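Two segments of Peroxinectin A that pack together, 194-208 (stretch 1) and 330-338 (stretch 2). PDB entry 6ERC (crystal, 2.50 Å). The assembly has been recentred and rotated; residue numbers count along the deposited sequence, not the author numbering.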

# COMPACT_ATOMS: atom_id res chain seq x y z
N MET A 194 -6.61 15.63 4.55
CA MET A 194 -7.00 14.38 3.90
C MET A 194 -6.99 14.55 2.39
O MET A 194 -7.34 15.62 1.87
CB MET A 194 -8.39 13.94 4.36
CG MET A 194 -8.49 13.66 5.86
SD MET A 194 -7.29 12.44 6.43
CE MET A 194 -7.82 10.98 5.53
N ASP A 195 -6.60 13.50 1.68
CA ASP A 195 -6.54 13.53 0.23
C ASP A 195 -7.94 13.47 -0.37
O ASP A 195 -8.85 12.85 0.17
CB ASP A 195 -5.69 12.38 -0.30
CG ASP A 195 -4.20 12.67 -0.24
OD1 ASP A 195 -3.82 13.79 0.17
OD2 ASP A 195 -3.41 11.78 -0.61
N ASN A 196 -8.09 14.13 -1.52
CA ASN A 196 -9.32 14.12 -2.29
C ASN A 196 -8.98 14.02 -3.78
O ASN A 196 -9.41 14.83 -4.60
CB ASN A 196 -10.16 15.36 -2.00
CG ASN A 196 -11.66 15.10 -2.09
OD1 ASN A 196 -12.45 15.74 -1.39
ND2 ASN A 196 -12.07 14.16 -2.93
N ASP A 197 -8.19 13.00 -4.12
CA ASP A 197 -7.64 12.89 -5.47
C ASP A 197 -8.75 12.90 -6.52
O ASP A 197 -8.75 13.73 -7.44
CB ASP A 197 -6.80 11.61 -5.59
CG ASP A 197 -5.63 11.61 -4.63
OD1 ASP A 197 -5.02 12.68 -4.42
OD2 ASP A 197 -5.31 10.53 -4.07
N ALA A 198 -9.72 11.99 -6.40
CA ALA A 198 -10.82 11.94 -7.36
C ALA A 198 -11.69 13.19 -7.29
O ALA A 198 -12.36 13.51 -8.27
CB ALA A 198 -11.66 10.69 -7.12
N ASN A 199 -11.70 13.88 -6.15
CA ASN A 199 -12.41 15.15 -6.02
C ASN A 199 -13.87 15.01 -6.44
O ASN A 199 -14.43 15.88 -7.11
CB ASN A 199 -11.72 16.26 -6.82
CG ASN A 199 -12.09 17.65 -6.34
OD1 ASN A 199 -13.10 17.84 -5.66
ND2 ASN A 199 -11.28 18.63 -6.70
N LEU A 200 -14.49 13.90 -6.04
CA LEU A 200 -15.92 13.73 -6.28
C LEU A 200 -16.75 14.47 -5.24
O LEU A 200 -17.74 15.13 -5.58
CB LEU A 200 -16.29 12.24 -6.28
CG LEU A 200 -16.35 11.54 -7.65
CD1 LEU A 200 -14.96 11.32 -8.20
CD2 LEU A 200 -17.09 10.21 -7.54
N PHE A 201 -16.35 14.39 -3.97
CA PHE A 201 -17.07 14.99 -2.87
C PHE A 201 -16.23 16.08 -2.22
O PHE A 201 -14.99 16.06 -2.32
CB PHE A 201 -17.44 13.92 -1.82
CG PHE A 201 -18.27 12.79 -2.38
CD1 PHE A 201 -17.67 11.76 -3.09
CD2 PHE A 201 -19.64 12.75 -2.18
CE1 PHE A 201 -18.42 10.72 -3.61
CE2 PHE A 201 -20.40 11.71 -2.68
CZ PHE A 201 -19.79 10.69 -3.40
N PRO A 202 -16.85 17.05 -1.55
CA PRO A 202 -16.07 18.07 -0.86
C PRO A 202 -15.33 17.49 0.33
O PRO A 202 -15.81 16.56 0.99
CB PRO A 202 -17.13 19.09 -0.42
CG PRO A 202 -18.36 18.28 -0.26
CD PRO A 202 -18.30 17.22 -1.34
N ILE A 203 -14.16 18.07 0.62
CA ILE A 203 -13.26 17.47 1.60
C ILE A 203 -13.91 17.41 2.98
O ILE A 203 -13.61 16.50 3.77
CB ILE A 203 -11.92 18.25 1.64
CG1 ILE A 203 -11.21 18.11 0.29
CG2 ILE A 203 -11.02 17.74 2.77
CD1 ILE A 203 -9.97 18.97 0.13
N ASP A 204 -14.81 18.34 3.30
CA ASP A 204 -15.45 18.32 4.61
C ASP A 204 -16.35 17.10 4.81
O ASP A 204 -16.81 16.88 5.93
CB ASP A 204 -16.26 19.60 4.85
CG ASP A 204 -17.31 19.84 3.79
OD1 ASP A 204 -16.94 19.91 2.60
OD2 ASP A 204 -18.50 19.96 4.14
N GLN A 205 -16.62 16.33 3.76
CA GLN A 205 -17.37 15.09 3.89
C GLN A 205 -16.47 13.86 4.01
O GLN A 205 -16.98 12.77 4.28
CB GLN A 205 -18.31 14.91 2.70
CG GLN A 205 -19.46 15.92 2.66
CD GLN A 205 -20.28 15.84 1.38
OE1 GLN A 205 -20.81 16.86 0.91
NE2 GLN A 205 -20.40 14.65 0.80
N LEU A 206 -15.16 14.01 3.83
CA LEU A 206 -14.24 12.89 3.98
C LEU A 206 -13.93 12.64 5.45
O LEU A 206 -13.98 13.55 6.28
CB LEU A 206 -12.93 13.16 3.23
CG LEU A 206 -13.02 13.42 1.73
CD1 LEU A 206 -11.63 13.66 1.17
CD2 LEU A 206 -13.71 12.28 0.99
N TYR A 207 -13.61 11.39 5.76
CA TYR A 207 -13.24 11.02 7.12
C TYR A 207 -11.79 11.39 7.40
O TYR A 207 -10.93 11.27 6.52
CB TYR A 207 -13.47 9.53 7.34
CG TYR A 207 -14.93 9.13 7.28
CD1 TYR A 207 -15.76 9.30 8.39
CD2 TYR A 207 -15.47 8.59 6.12
CE1 TYR A 207 -17.09 8.94 8.34
CE2 TYR A 207 -16.81 8.23 6.07
CZ TYR A 207 -17.61 8.41 7.18
OH TYR A 207 -18.94 8.05 7.13
N SER A 208 -11.53 11.86 8.61
CA SER A 208 -10.21 12.32 9.02
C SER A 208 -9.51 11.19 9.79
O SER A 208 -9.87 10.89 10.93
CB SER A 208 -10.32 13.57 9.88
OG SER A 208 -11.04 14.59 9.20
N SER A 330 -16.42 4.14 -6.16
CA SER A 330 -16.08 4.14 -4.75
C SER A 330 -14.84 4.96 -4.42
O SER A 330 -14.45 5.03 -3.25
CB SER A 330 -15.87 2.70 -4.26
OG SER A 330 -14.66 2.16 -4.76
N TYR A 331 -14.21 5.59 -5.42
CA TYR A 331 -13.00 6.38 -5.18
C TYR A 331 -13.36 7.61 -4.35
O TYR A 331 -14.10 8.49 -4.81
CB TYR A 331 -12.36 6.79 -6.50
CG TYR A 331 -11.82 5.64 -7.32
CD1 TYR A 331 -11.25 4.53 -6.72
CD2 TYR A 331 -11.88 5.68 -8.71
CE1 TYR A 331 -10.75 3.48 -7.48
CE2 TYR A 331 -11.38 4.64 -9.48
CZ TYR A 331 -10.82 3.54 -8.86
OH TYR A 331 -10.33 2.50 -9.62
N PHE A 332 -12.84 7.67 -3.13
CA PHE A 332 -13.06 8.81 -2.23
C PHE A 332 -14.55 9.11 -2.10
O PHE A 332 -15.00 10.24 -2.31
CB PHE A 332 -12.29 10.04 -2.73
CG PHE A 332 -10.80 9.83 -2.77
CD1 PHE A 332 -9.99 10.24 -1.72
CD2 PHE A 332 -10.21 9.21 -3.86
CE1 PHE A 332 -8.63 10.04 -1.76
CE2 PHE A 332 -8.84 9.01 -3.90
CZ PHE A 332 -8.05 9.42 -2.85
N ASN A 333 -15.31 8.09 -1.72
CA ASN A 333 -16.76 8.19 -1.58
C ASN A 333 -17.16 7.80 -0.16
O ASN A 333 -17.21 6.61 0.16
CB ASN A 333 -17.47 7.29 -2.59
CG ASN A 333 -18.98 7.34 -2.46
OD1 ASN A 333 -19.53 8.26 -1.85
ND2 ASN A 333 -19.65 6.35 -3.02
N PRO A 334 -17.43 8.77 0.72
CA PRO A 334 -17.87 8.42 2.08
C PRO A 334 -19.25 7.76 2.13
O PRO A 334 -19.52 7.02 3.08
CB PRO A 334 -17.88 9.77 2.81
CG PRO A 334 -17.02 10.67 1.98
CD PRO A 334 -17.21 10.22 0.57
N HIS A 335 -20.11 8.00 1.14
CA HIS A 335 -21.45 7.42 1.17
C HIS A 335 -21.42 5.90 1.25
O HIS A 335 -22.43 5.30 1.65
CB HIS A 335 -22.24 7.85 -0.07
CG HIS A 335 -22.74 9.26 0.01
ND1 HIS A 335 -24.09 9.57 -0.04
CD2 HIS A 335 -22.09 10.43 0.14
CE1 HIS A 335 -24.23 10.88 0.05
NE2 HIS A 335 -23.03 11.43 0.16
N ALA A 336 -20.30 5.27 0.89
CA ALA A 336 -20.20 3.82 0.97
C ALA A 336 -20.36 3.31 2.40
O ALA A 336 -20.67 2.13 2.59
CB ALA A 336 -18.87 3.36 0.40
N LEU A 337 -20.15 4.16 3.41
CA LEU A 337 -20.31 3.78 4.80
C LEU A 337 -21.62 4.26 5.40
O LEU A 337 -21.79 4.20 6.62
CB LEU A 337 -19.13 4.30 5.63
CG LEU A 337 -17.72 3.85 5.23
CD1 LEU A 337 -16.69 4.42 6.20
CD2 LEU A 337 -17.63 2.34 5.18
N ASN A 338 -22.55 4.75 4.58
CA ASN A 338 -23.83 5.23 5.11
C ASN A 338 -24.58 4.12 5.84
O ASN A 338 -25.35 4.40 6.77
CB ASN A 338 -24.70 5.80 3.99
CG ASN A 338 -24.22 7.16 3.52
OD1 ASN A 338 -23.59 7.91 4.27
ND2 ASN A 338 -24.53 7.50 2.27

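What holds two stretches together when no hydrogen bond passes between them? The answer is packing: 655 Å² is buried, counting both sides, and most of it belongs to rings and aliphatic groups. Phe332 gives up the most, 137 Å², followed by Pro334 and Phe201. Hydrogen bonding serves instead to shape each stretch from within. Gln205 N donates to Pro202 O and Leu206 N to Ile203 O, both at 2.9 Å, while Leu337 N donates to Pro334 O, also at 2.9 Å.

How does Phe332 find its place? Its CA-to-CB bond points toward stretch 1, and chi1 of -61° (m) with chi2 of -96° lays the ring along the backbone of Asp195 to Ala198. Asp197 N and Asn196 C lie over one face, so that face of the ring lies against the peptide between them. Asp195 O comes to 3.4 Å from Phe332 CE1, and Ala198 CB sits 3.9 Å from Phe332 CD2. The small methyl of Ala198 also meets Tyr331 CB, 4.0 Å from its own CB. Tyr331 offers little more than its base here, since the end of its side chain leads away; its OH is hydrogen-bonded elsewhere in the structure.

Why does Phe201 reach so many neighbours? With chi1 at -57° (m) and chi2 at 79°, its ring extends along stretch 2 from the Phe332 carbonyl to His335. Pro334 CD stands over one face, 4.2 Å from the Phe201 ring centroid and 19° off the normal, a CH-pi contact well suited to a proline CH2 beside the ring nitrogen. His335, at chi1 -76° (m), brings its ring near parallel to that of Phe201, but the two are slid apart, with centroids 5.3 Å apart and planes at 29°, so they barely overlap.

What receives the rest of Pro334? Its CA-to-CB bond points toward stretch 1, and its compact ring, puckered C-gamma exo, offers different carbons to different partners. Leu206 has a CA-to-CB bond that points sideways; with chi1 m and chi2 t, CD1 runs on extended and the CD2 branch turns to 3.8 Å from Pro334 CG. Tyr207, with chi1 of -66° (m), likewise starts sideways and brings its ring back, placing CE2 3.8 Å from both Pro334 CB and Leu337 CD1. The CA-to-CB bond of Leu337 points toward stretch 1, its side chain takes the same m, t form as Leu206, and its buried methyl meets the tyrosine's carbon surface.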